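Local coordinates for catalase (Exiguobacterium oxidotolerans, PDB 2J2M), which breaks hydrogen peroxide down to water and molecular oxygen at a haem iron held inside each subunit, at residues Asn70-Tyr75 with Phe201-Ala206; Tyr212-Trp217 with Phe261-Asp266; Trp217-Gly222 with Pro256-Phe261. One frame throughout, in Å; residues are numbered along the deposited sequence.

Interaction 1. Residues Asn70-Tyr75 with Phe201-Ala206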
loop_
_atom_site.group_PDB
_atom_site.type_symbol
_atom_site.label_atom_id
_atom_site.label_comp_id
_atom_site.label_asym_id
_atom_site.label_seq_id
_atom_site.Cartn_x
_atom_site.Cartn_y
_atom_site.Cartn_z
ATOM N N ASN A 70 -35.060 9.839 26.843
ATOM C CA ASN A 70 -35.073 9.230 28.164
ATOM C C ASN A 70 -33.673 8.897 28.626
ATOM O O ASN A 70 -32.936 8.150 27.963
ATOM C CB ASN A 70 -35.903 7.939 28.171
ATOM C CG ASN A 70 -37.350 8.160 27.732
ATOM O OD1 ASN A 70 -37.749 7.716 26.662
ATOM N ND2 ASN A 70 -38.134 8.849 28.559
ATOM N N SER A 71 -33.321 9.451 29.781
ATOM C CA SER A 71 -32.142 9.059 30.545
ATOM C C SER A 71 -32.021 7.546 30.676
ATOM O O SER A 71 -33.025 6.847 30.841
ATOM C CB SER A 71 -32.215 9.657 31.934
ATOM O OG SER A 71 -30.955 9.527 32.534
ATOM N N MET A 72 -30.790 7.056 30.581
ATOM C CA MET A 72 -30.496 5.620 30.591
ATOM C C MET A 72 -29.523 5.310 31.729
ATOM O O MET A 72 -28.915 4.223 31.785
ATOM C CB MET A 72 -29.911 5.171 29.233
ATOM C CG MET A 72 -30.894 5.153 28.057
ATOM S SD MET A 72 -32.142 3.840 28.241
ATOM C CE MET A 72 -33.633 4.829 28.394
ATOM N N LYS A 73 -29.400 6.267 32.654
ATOM C CA LYS A 73 -28.452 6.159 33.758
ATOM C C LYS A 73 -28.658 4.916 34.643
ATOM O O LYS A 73 -27.710 4.419 35.224
ATOM C CB LYS A 73 -28.444 7.446 34.603
ATOM C CG LYS A 73 -29.692 7.685 35.437
ATOM C CD LYS A 73 -29.442 8.794 36.490
ATOM C CE LYS A 73 -30.661 9.758 36.612
ATOM N NZ LYS A 73 -31.943 9.173 36.057
ATOM N N LYS A 74 -29.899 4.457 34.750
ATOM C CA LYS A 74 -30.262 3.183 35.375
ATOM C C LYS A 74 -29.400 2.027 34.840
ATOM O O LYS A 74 -28.934 1.183 35.609
ATOM C CB LYS A 74 -31.738 2.914 35.075
ATOM C CG LYS A 74 -32.392 1.698 35.750
ATOM C CD LYS A 74 -33.923 1.682 35.411
ATOM C CE LYS A 74 -34.500 0.295 35.431
ATOM N NZ LYS A 74 -35.974 0.224 35.263
ATOM N N TYR A 75 -29.155 2.046 33.534
ATOM C CA TYR A 75 -28.476 0.965 32.798
ATOM C C TYR A 75 -27.030 1.253 32.348
ATOM O O TYR A 75 -26.230 0.334 32.212
ATOM C CB TYR A 75 -29.291 0.606 31.548
ATOM C CG TYR A 75 -30.693 0.117 31.788
ATOM C CD1 TYR A 75 -31.759 0.692 31.122
ATOM C CD2 TYR A 75 -30.957 -0.942 32.674
ATOM C CE1 TYR A 75 -33.056 0.226 31.307
ATOM C CE2 TYR A 75 -32.257 -1.403 32.882
ATOM C CZ TYR A 75 -33.299 -0.816 32.194
ATOM O OH TYR A 75 -34.589 -1.263 32.365
ATOM N N PHE A 201 -25.232 -6.512 23.691
ATOM C CA PHE A 201 -24.045 -5.869 24.241
ATOM C C PHE A 201 -24.209 -5.791 25.746
ATOM O O PHE A 201 -25.230 -6.276 26.308
ATOM C CB PHE A 201 -23.867 -4.465 23.645
ATOM C CG PHE A 201 -23.437 -4.477 22.214
ATOM C CD1 PHE A 201 -22.114 -4.291 21.876
ATOM C CD2 PHE A 201 -24.351 -4.731 21.196
ATOM C CE1 PHE A 201 -21.703 -4.330 20.545
ATOM C CE2 PHE A 201 -23.936 -4.772 19.871
ATOM C CZ PHE A 201 -22.607 -4.571 19.562
ATOM N N LYS A 202 -23.203 -5.215 26.407
ATOM C CA LYS A 202 -23.276 -4.978 27.843
ATOM C C LYS A 202 -23.297 -3.480 28.109
ATOM O O LYS A 202 -22.494 -2.718 27.551
ATOM C CB LYS A 202 -22.086 -5.614 28.565
ATOM C CG LYS A 202 -22.150 -7.136 28.665
ATOM C CD LYS A 202 -20.819 -7.724 29.138
ATOM C CE LYS A 202 -21.035 -9.151 29.666
ATOM N NZ LYS A 202 -19.863 -9.782 30.327
ATOM N N TRP A 203 -24.227 -3.057 28.958
ATOM C CA TRP A 203 -24.213 -1.707 29.482
ATOM C C TRP A 203 -23.986 -1.834 30.980
ATOM O O TRP A 203 -24.621 -2.669 31.654
ATOM C CB TRP A 203 -25.536 -1.027 29.195
ATOM C CG TRP A 203 -25.703 -0.502 27.781
ATOM C CD1 TRP A 203 -24.869 -0.703 26.707
ATOM C CD2 TRP A 203 -26.797 0.291 27.296
ATOM N NE1 TRP A 203 -25.366 -0.072 25.597
ATOM C CE2 TRP A 203 -26.546 0.550 25.926
ATOM C CE3 TRP A 203 -27.946 0.838 27.895
ATOM C CZ2 TRP A 203 -27.414 1.334 25.136
ATOM C CZ3 TRP A 203 -28.813 1.587 27.110
ATOM C CH2 TRP A 203 -28.547 1.827 25.743
ATOM N N VAL A 204 -23.049 -1.034 31.483
ATOM C CA VAL A 204 -22.655 -1.017 32.878
ATOM C C VAL A 204 -22.997 0.378 33.401
ATOM O O VAL A 204 -22.671 1.375 32.734
ATOM C CB VAL A 204 -21.133 -1.222 33.003
ATOM C CG1 VAL A 204 -20.705 -1.302 34.463
ATOM C CG2 VAL A 204 -20.675 -2.474 32.230
ATOM N N ASN A 205 -23.661 0.460 34.564
ATOM C CA ASN A 205 -23.945 1.772 35.181
ATOM C C ASN A 205 -22.852 2.237 36.127
ATOM O O ASN A 205 -21.797 1.575 36.262
ATOM C CB ASN A 205 -25.357 1.872 35.824
ATOM C CG ASN A 205 -25.555 0.907 36.988
ATOM O OD1 ASN A 205 -24.612 0.540 37.694
ATOM N ND2 ASN A 205 -26.789 0.480 37.174
ATOM N N ALA A 206 -23.110 3.387 36.766
ATOM C CA ALA A 206 -22.120 4.091 37.578
ATOM C C ALA A 206 -21.690 3.272 38.784
ATOM O O ALA A 206 -20.605 3.483 39.332
ATOM C CB ALA A 206 -22.656 5.426 38.021
HETATM O O HOH W 1 -25.222 5.051 35.574
#
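The first torsion of N205 puts CG between the backbone N and C (chi1 63°), which turns the amide toward loop 70-75. In W203, CG stands anti to the carbonyl carbon (chi1 -79°), and the benzene edge of the indole meets the same loop. N205 ND2 gives K74 O a nearly straight hydrogen bond of 2.7 Å (172° at the hydrogen). K74 O lies in the amide plane, whereas ND2 approaches from above the carbonyl plane. A water extends the link, donating to K73 O at 2.6 Å and accepting from A206 N at 2.9 Å. Y75 CB sits in the indole plane, 3.9 Å from W203 CE3, and M72, folded at chi2 and chi3, brings SD to 4.2 Å from W203 CZ3, also at the edge. Y75 OH is bonded to Q292 NE2. M72 and W203 both reach V262, so the loop after strand 59-68 and the end of strand 201-204 close over strand 257-265 of the barrel. N205 OD1 receives the backbone N-H groups of H207 and N209, so both ends of the amide are engaged and its rotation is fixed without any charged group bridging the segments.

Interaction 2. Residues Tyr212-Trp217 with Phe261-Asp266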
loop_
_atom_site.group_PDB
_atom_site.type_symbol
_atom_site.label_atom_id
_atom_site.label_comp_id
_atom_site.label_asym_id
_atom_site.label_seq_id
_atom_site.Cartn_x
_atom_site.Cartn_y
_atom_site.Cartn_z
ATOM N N TYR A 212 -27.397 -7.055 29.929
ATOM C CA TYR A 212 -27.392 -7.311 28.481
ATOM C C TYR A 212 -28.441 -6.489 27.742
ATOM O O TYR A 212 -29.609 -6.443 28.131
ATOM C CB TYR A 212 -27.644 -8.794 28.167
ATOM C CG TYR A 212 -26.494 -9.708 28.535
ATOM C CD1 TYR A 212 -25.324 -9.739 27.757
ATOM C CD2 TYR A 212 -26.581 -10.544 29.646
ATOM C CE1 TYR A 212 -24.275 -10.576 28.076
ATOM C CE2 TYR A 212 -25.526 -11.390 29.988
ATOM C CZ TYR A 212 -24.373 -11.396 29.194
ATOM O OH TYR A 212 -23.332 -12.228 29.518
ATOM N N ILE A 213 -28.020 -5.878 26.638
ATOM C CA ILE A 213 -28.920 -5.005 25.889
ATOM C C ILE A 213 -28.898 -5.328 24.396
ATOM O O ILE A 213 -27.860 -5.715 23.852
ATOM C CB ILE A 213 -28.601 -3.490 26.124
ATOM C CG1 ILE A 213 -27.306 -3.093 25.408
ATOM C CG2 ILE A 213 -28.514 -3.161 27.624
ATOM C CD1 ILE A 213 -27.536 -2.436 24.076
ATOM N N LYS A 214 -30.063 -5.175 23.769
ATOM C CA LYS A 214 -30.223 -5.203 22.318
ATOM C C LYS A 214 -30.690 -3.781 21.932
ATOM O O LYS A 214 -31.364 -3.082 22.734
ATOM C CB LYS A 214 -31.291 -6.234 21.940
ATOM C CG LYS A 214 -30.956 -7.241 20.827
ATOM C CD LYS A 214 -29.978 -8.278 21.306
ATOM C CE LYS A 214 -30.437 -9.705 21.061
ATOM N NZ LYS A 214 -30.551 -10.250 19.676
ATOM N N LEU A 215 -30.321 -3.359 20.719
ATOM C CA LEU A 215 -30.651 -2.028 20.230
ATOM C C LEU A 215 -31.539 -2.129 19.018
ATOM O O LEU A 215 -31.361 -3.018 18.195
ATOM C CB LEU A 215 -29.387 -1.251 19.906
ATOM C CG LEU A 215 -28.850 -0.144 20.825
ATOM C CD1 LEU A 215 -29.646 0.137 22.114
ATOM C CD2 LEU A 215 -27.348 -0.339 21.115
ATOM N N ARG A 216 -32.450 -1.171 18.894
ATOM C CA ARG A 216 -33.585 -1.249 17.989
ATOM C C ARG A 216 -33.878 0.127 17.356
ATOM O O ARG A 216 -34.155 1.091 18.076
ATOM C CB ARG A 216 -34.811 -1.711 18.807
ATOM C CG ARG A 216 -35.389 -3.082 18.449
ATOM C CD ARG A 216 -34.606 -4.315 18.907
ATOM N NE ARG A 216 -34.835 -5.263 17.828
ATOM C CZ ARG A 216 -35.194 -6.536 17.904
ATOM N NH1 ARG A 216 -35.285 -7.191 19.044
ATOM N NH2 ARG A 216 -35.389 -7.175 16.774
ATOM N N TRP A 217 -33.785 0.231 16.031
ATOM C CA TRP A 217 -34.226 1.449 15.324
ATOM C C TRP A 217 -35.558 1.245 14.599
ATOM O O TRP A 217 -35.738 0.244 13.902
ATOM C CB TRP A 217 -33.194 1.921 14.300
ATOM C CG TRP A 217 -31.840 2.290 14.834
ATOM C CD1 TRP A 217 -30.734 1.478 14.896
ATOM C CD2 TRP A 217 -31.424 3.572 15.332
ATOM N NE1 TRP A 217 -29.674 2.173 15.398
ATOM C CE2 TRP A 217 -30.059 3.461 15.669
ATOM C CE3 TRP A 217 -32.064 4.803 15.509
ATOM C CZ2 TRP A 217 -29.320 4.534 16.198
ATOM C CZ3 TRP A 217 -31.325 5.885 16.040
ATOM C CH2 TRP A 217 -29.970 5.737 16.368
ATOM N N PHE A 261 -34.723 2.263 20.501
ATOM C CA PHE A 261 -35.225 1.569 21.650
ATOM C C PHE A 261 -34.152 0.583 22.134
ATOM O O PHE A 261 -33.231 0.194 21.384
ATOM C CB PHE A 261 -36.506 0.791 21.318
ATOM C CG PHE A 261 -37.696 1.648 20.945
ATOM C CD1 PHE A 261 -38.715 1.875 21.863
ATOM C CD2 PHE A 261 -37.823 2.182 19.652
ATOM C CE1 PHE A 261 -39.834 2.639 21.530
ATOM C CE2 PHE A 261 -38.936 2.967 19.296
ATOM C CZ PHE A 261 -39.943 3.194 20.237
ATOM N N VAL A 262 -34.300 0.173 23.397
ATOM C CA VAL A 262 -33.355 -0.698 24.039
ATOM C C VAL A 262 -34.104 -1.851 24.689
ATOM O O VAL A 262 -35.123 -1.648 25.328
ATOM C CB VAL A 262 -32.446 0.089 25.057
ATOM C CG1 VAL A 262 -33.242 0.614 26.254
ATOM C CG2 VAL A 262 -31.281 -0.768 25.537
ATOM N N GLN A 263 -33.600 -3.063 24.493
ATOM C CA GLN A 263 -34.063 -4.237 25.239
ATOM C C GLN A 263 -33.021 -4.650 26.272
ATOM O O GLN A 263 -31.825 -4.742 25.975
ATOM C CB GLN A 263 -34.371 -5.404 24.298
ATOM C CG GLN A 263 -35.634 -5.209 23.474
ATOM C CD GLN A 263 -35.756 -6.260 22.411
ATOM O OE1 GLN A 263 -34.959 -6.305 21.483
ATOM N NE2 GLN A 263 -36.741 -7.134 22.548
ATOM N N VAL A 264 -33.510 -4.902 27.485
ATOM C CA VAL A 264 -32.674 -5.165 28.648
ATOM C C VAL A 264 -32.980 -6.529 29.277
ATOM O O VAL A 264 -34.118 -6.853 29.631
ATOM C CB VAL A 264 -32.817 -4.042 29.702
ATOM C CG1 VAL A 264 -31.903 -4.303 30.885
ATOM C CG2 VAL A 264 -32.497 -2.677 29.078
ATOM N N LEU A 265 -31.919 -7.308 29.407
ATOM C CA LEU A 265 -31.967 -8.658 29.902
ATOM C C LEU A 265 -30.909 -8.800 30.976
ATOM O O LEU A 265 -29.715 -8.653 30.703
ATOM C CB LEU A 265 -31.669 -9.649 28.768
ATOM C CG LEU A 265 -31.522 -11.119 29.198
ATOM C CD1 LEU A 265 -32.851 -11.735 29.715
ATOM C CD2 LEU A 265 -30.948 -11.938 28.053
ATOM N N ASP A 266 -31.353 -9.091 32.194
ATOM C CA ASP A 266 -30.445 -9.211 33.320
ATOM C C ASP A 266 -29.582 -10.469 33.149
ATOM O O ASP A 266 -30.090 -11.539 32.770
ATOM C CB ASP A 266 -31.228 -9.245 34.607
ATOM C CG ASP A 266 -30.351 -9.237 35.802
ATOM O OD1 ASP A 266 -30.209 -8.160 36.437
ATOM O OD2 ASP A 266 -29.760 -10.301 36.107
#
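Strands 212-217 and 261-265 run antiparallel, with 159° between their directions, and their tightest side-chain contact lies on the face carrying R216 and Q263. Q263 has CG anti to the carbonyl carbon and an extended chain beyond it, so OE1 reaches diagonally to R216. NH1 of R216 donates to Q263 OE1 over 2.6 Å at 165°, in the guanidinium plane and on a lone pair, though the guanidinium and amide planes lie 45° apart. R216, bent at chi2 and chi3, also sets CD 3.3 Å from Q263 OE1. The amide NE2 is held by W284 O and I289 O, and R216 NH2 forms a salt bridge with D283, which probably offsets the buried charge.

The pair belongs to the antiparallel beta-barrel of the catalase fold. Y212-L265, K214-Q263 and R216-F261 are hydrogen-bonded pairs with two backbone bonds each; in the middle one, K214 N lies 2.9 Å from Q263 O and Q263 N 2.8 Å from K214 O. On the other face V262 CG2 fits between I213 CB and L215 CD1, 3.9 Å from I213 CB, with W203 against all three residues. Packing is looser toward V264, where I213 CG2 and V264 CG2 stand 4.3 Å apart. V264 is partly exposed; so, on the R216 face at the far end, is F261, its ring edge-to-face with H293.

Interaction 3. Residues Trp217-Gly222 with Pro256-Phe261; sequences WVPKEG and PEWDLF
Strand 217-219 of the catalase barrel ends in a type I beta turn, P219 to G222, beside the start of its antiparallel neighbour 257-261. V218 and D259 form the hydrogen-bonded pair, with V218 N 2.9 Å from D259 O and a matching bond in return; W217-L260 and P219-W258 are non-hydrogen-bonded. One step on, K220 N donates to E257 O over 3.0 Å at 174°. E257 O also receives a water at 2.8 Å, which accepts from E221 N, tying the turn to the strand through one carbonyl. On the face of the tryptophans, L260 has CG anti to the backbone N, which sets CD1 over the six-membered ring of W217: a CH-pi contact 3.8 Å from the centroid, 17° off the normal. The two indoles cross at about a right angle, W258 CB lying 3.6 Å from W217 CE3. P219 CB rests 3.7 Å from W258 NE1, whose N-H goes to M193 O. Across the other face, V218 CG2 meets F261 CE2 at 3.6 Å. Strand 292-302 flanks 257-261, W258 bonding to M297 through the backbone, while W217 stacks on F113 of strand 112-119 and meets F126 of strand 122-129 edge-to-face.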
loop_
_atom_site.group_PDB
_atom_site.type_symbol
_atom_site.label_atom_id
_atom_site.label_comp_id
_atom_site.label_asym_id
_atom_site.label_seq_id
_atom_site.Cartn_x
_atom_site.Cartn_y
_atom_site.Cartn_z
ATOM N N TRP A 217 -33.785 0.231 16.031
ATOM C CA TRP A 217 -34.226 1.449 15.324
ATOM C C TRP A 217 -35.558 1.245 14.599
ATOM O O TRP A 217 -35.738 0.244 13.902
ATOM C CB TRP A 217 -33.194 1.921 14.300
ATOM C CG TRP A 217 -31.840 2.290 14.834
ATOM C CD1 TRP A 217 -30.734 1.478 14.896
ATOM C CD2 TRP A 217 -31.424 3.572 15.332
ATOM N NE1 TRP A 217 -29.674 2.173 15.398
ATOM C CE2 TRP A 217 -30.059 3.461 15.669
ATOM C CE3 TRP A 217 -32.064 4.803 15.509
ATOM C CZ2 TRP A 217 -29.320 4.534 16.198
ATOM C CZ3 TRP A 217 -31.325 5.885 16.040
ATOM C CH2 TRP A 217 -29.970 5.737 16.368
ATOM N N VAL A 218 -36.477 2.200 14.767
ATOM C CA VAL A 218 -37.841 2.110 14.232
ATOM C C VAL A 218 -38.066 3.350 13.374
ATOM O O VAL A 218 -37.994 4.452 13.891
ATOM C CB VAL A 218 -38.934 2.018 15.384
ATOM C CG1 VAL A 218 -40.383 1.921 14.803
ATOM C CG2 VAL A 218 -38.664 0.818 16.375
ATOM N N PRO A 219 -38.320 3.184 12.051
ATOM C CA PRO A 219 -38.370 4.358 11.184
ATOM C C PRO A 219 -39.680 5.110 11.280
ATOM O O PRO A 219 -40.744 4.488 11.288
ATOM C CB PRO A 219 -38.219 3.766 9.787
ATOM C CG PRO A 219 -38.828 2.408 9.883
ATOM C CD PRO A 219 -38.555 1.932 11.296
ATOM N N LYS A 220 -39.617 6.436 11.317
ATOM C CA LYS A 220 -40.849 7.229 11.332
ATOM C C LYS A 220 -41.664 7.068 10.022
ATOM O O LYS A 220 -42.891 7.152 10.047
ATOM C CB LYS A 220 -40.561 8.702 11.696
ATOM C CG LYS A 220 -41.271 9.752 10.819
ATOM C CD LYS A 220 -41.932 10.865 11.660
ATOM C CE LYS A 220 -41.908 12.214 10.932
ATOM N NZ LYS A 220 -42.747 12.205 9.682
ATOM N N GLU A 221 -40.966 6.816 8.904
ATOM C CA GLU A 221 -41.594 6.541 7.595
ATOM C C GLU A 221 -42.185 5.129 7.471
ATOM O O GLU A 221 -42.799 4.810 6.448
ATOM C CB GLU A 221 -40.601 6.744 6.433
ATOM C CG GLU A 221 -39.827 8.061 6.426
ATOM C CD GLU A 221 -40.703 9.289 6.169
ATOM O OE1 GLU A 221 -41.849 9.127 5.722
ATOM O OE2 GLU A 221 -40.243 10.429 6.418
ATOM N N GLY A 222 -42.004 4.285 8.484
ATOM C CA GLY A 222 -42.461 2.901 8.402
ATOM C C GLY A 222 -41.518 2.001 7.606
ATOM O O GLY A 222 -40.710 2.480 6.801
ATOM N N PRO A 256 -35.149 11.995 7.044
ATOM C CA PRO A 256 -35.351 10.650 7.590
ATOM C C PRO A 256 -35.086 10.631 9.110
ATOM O O PRO A 256 -34.076 11.182 9.562
ATOM C CB PRO A 256 -34.291 9.816 6.853
ATOM C CG PRO A 256 -33.986 10.579 5.640
ATOM C CD PRO A 256 -34.078 12.006 6.029
ATOM N N GLU A 257 -35.984 10.005 9.874
ATOM C CA GLU A 257 -35.870 9.936 11.309
ATOM C C GLU A 257 -36.115 8.523 11.761
ATOM O O GLU A 257 -36.914 7.828 11.160
ATOM C CB GLU A 257 -36.893 10.858 11.981
ATOM C CG GLU A 257 -36.723 12.342 11.650
ATOM C CD GLU A 257 -37.352 13.275 12.691
ATOM O OE1 GLU A 257 -38.389 12.936 13.299
ATOM O OE2 GLU A 257 -36.790 14.364 12.904
ATOM N N TRP A 258 -35.433 8.097 12.823
ATOM C CA TRP A 258 -35.726 6.819 13.457
ATOM C C TRP A 258 -35.744 7.007 14.962
ATOM O O TRP A 258 -34.968 7.818 15.513
ATOM C CB TRP A 258 -34.639 5.766 13.172
ATOM C CG TRP A 258 -34.518 5.229 11.777
ATOM C CD1 TRP A 258 -34.850 3.973 11.352
ATOM C CD2 TRP A 258 -33.964 5.904 10.638
ATOM N NE1 TRP A 258 -34.564 3.826 10.009
ATOM C CE2 TRP A 258 -34.019 5.001 9.548
ATOM C CE3 TRP A 258 -33.432 7.182 10.431
ATOM C CZ2 TRP A 258 -33.564 5.341 8.275
ATOM C CZ3 TRP A 258 -32.988 7.520 9.168
ATOM C CH2 TRP A 258 -33.049 6.603 8.107
ATOM N N ASP A 259 -36.583 6.219 15.638
ATOM C CA ASP A 259 -36.483 6.097 17.090
ATOM C C ASP A 259 -35.593 4.934 17.567
ATOM O O ASP A 259 -35.640 3.832 17.017
ATOM C CB ASP A 259 -37.879 6.044 17.700
ATOM C CG ASP A 259 -38.632 7.319 17.463
ATOM O OD1 ASP A 259 -39.283 7.418 16.411
ATOM O OD2 ASP A 259 -38.538 8.247 18.286
ATOM N N LEU A 260 -34.777 5.197 18.579
ATOM C CA LEU A 260 -33.918 4.162 19.206
ATOM C C LEU A 260 -34.551 3.583 20.485
ATOM O O LEU A 260 -34.874 4.318 21.420
ATOM C CB LEU A 260 -32.525 4.717 19.532
ATOM C CG LEU A 260 -31.477 3.786 20.157
ATOM C CD1 LEU A 260 -30.976 2.729 19.152
ATOM C CD2 LEU A 260 -30.294 4.584 20.685
ATOM N N PHE A 261 -34.723 2.263 20.501
ATOM C CA PHE A 261 -35.225 1.569 21.650
ATOM C C PHE A 261 -34.152 0.583 22.134
ATOM O O PHE A 261 -33.231 0.194 21.384
ATOM C CB PHE A 261 -36.506 0.791 21.318
ATOM C CG PHE A 261 -37.696 1.648 20.945
ATOM C CD1 PHE A 261 -38.715 1.875 21.863
ATOM C CD2 PHE A 261 -37.823 2.182 19.652
ATOM C CE1 PHE A 261 -39.834 2.639 21.530
ATOM C CE2 PHE A 261 -38.936 2.967 19.296
ATOM C CZ PHE A 261 -39.943 3.194 20.237
HETATM O O HOH W 2 -37.776 6.886 8.622
#

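All three contacts reach one antiparallel sheet, interaction 1 through strand 201-204 with a loop laid against it. Interactions 2 and 3 are successive lengths of the same strand pair, sharing W217 and F261, with centres 15 Å apart; interaction 3 is nested in the loop closed by interaction 2, and L260 CD1 lies 3.7 Å from R216 O. Interaction 1 adjoins interaction 2, with centres 10 Å apart: W203 NE1 approaches I213 CD1 at 3.6 Å and Y75 CE2 approaches V264 CG1 at 3.5 Å. Interactions 1 and 3, centred 21 Å apart, do not touch. The side chains of K214 and W217 lie about 9 and 10 Å from a bound haem, near it but not touching.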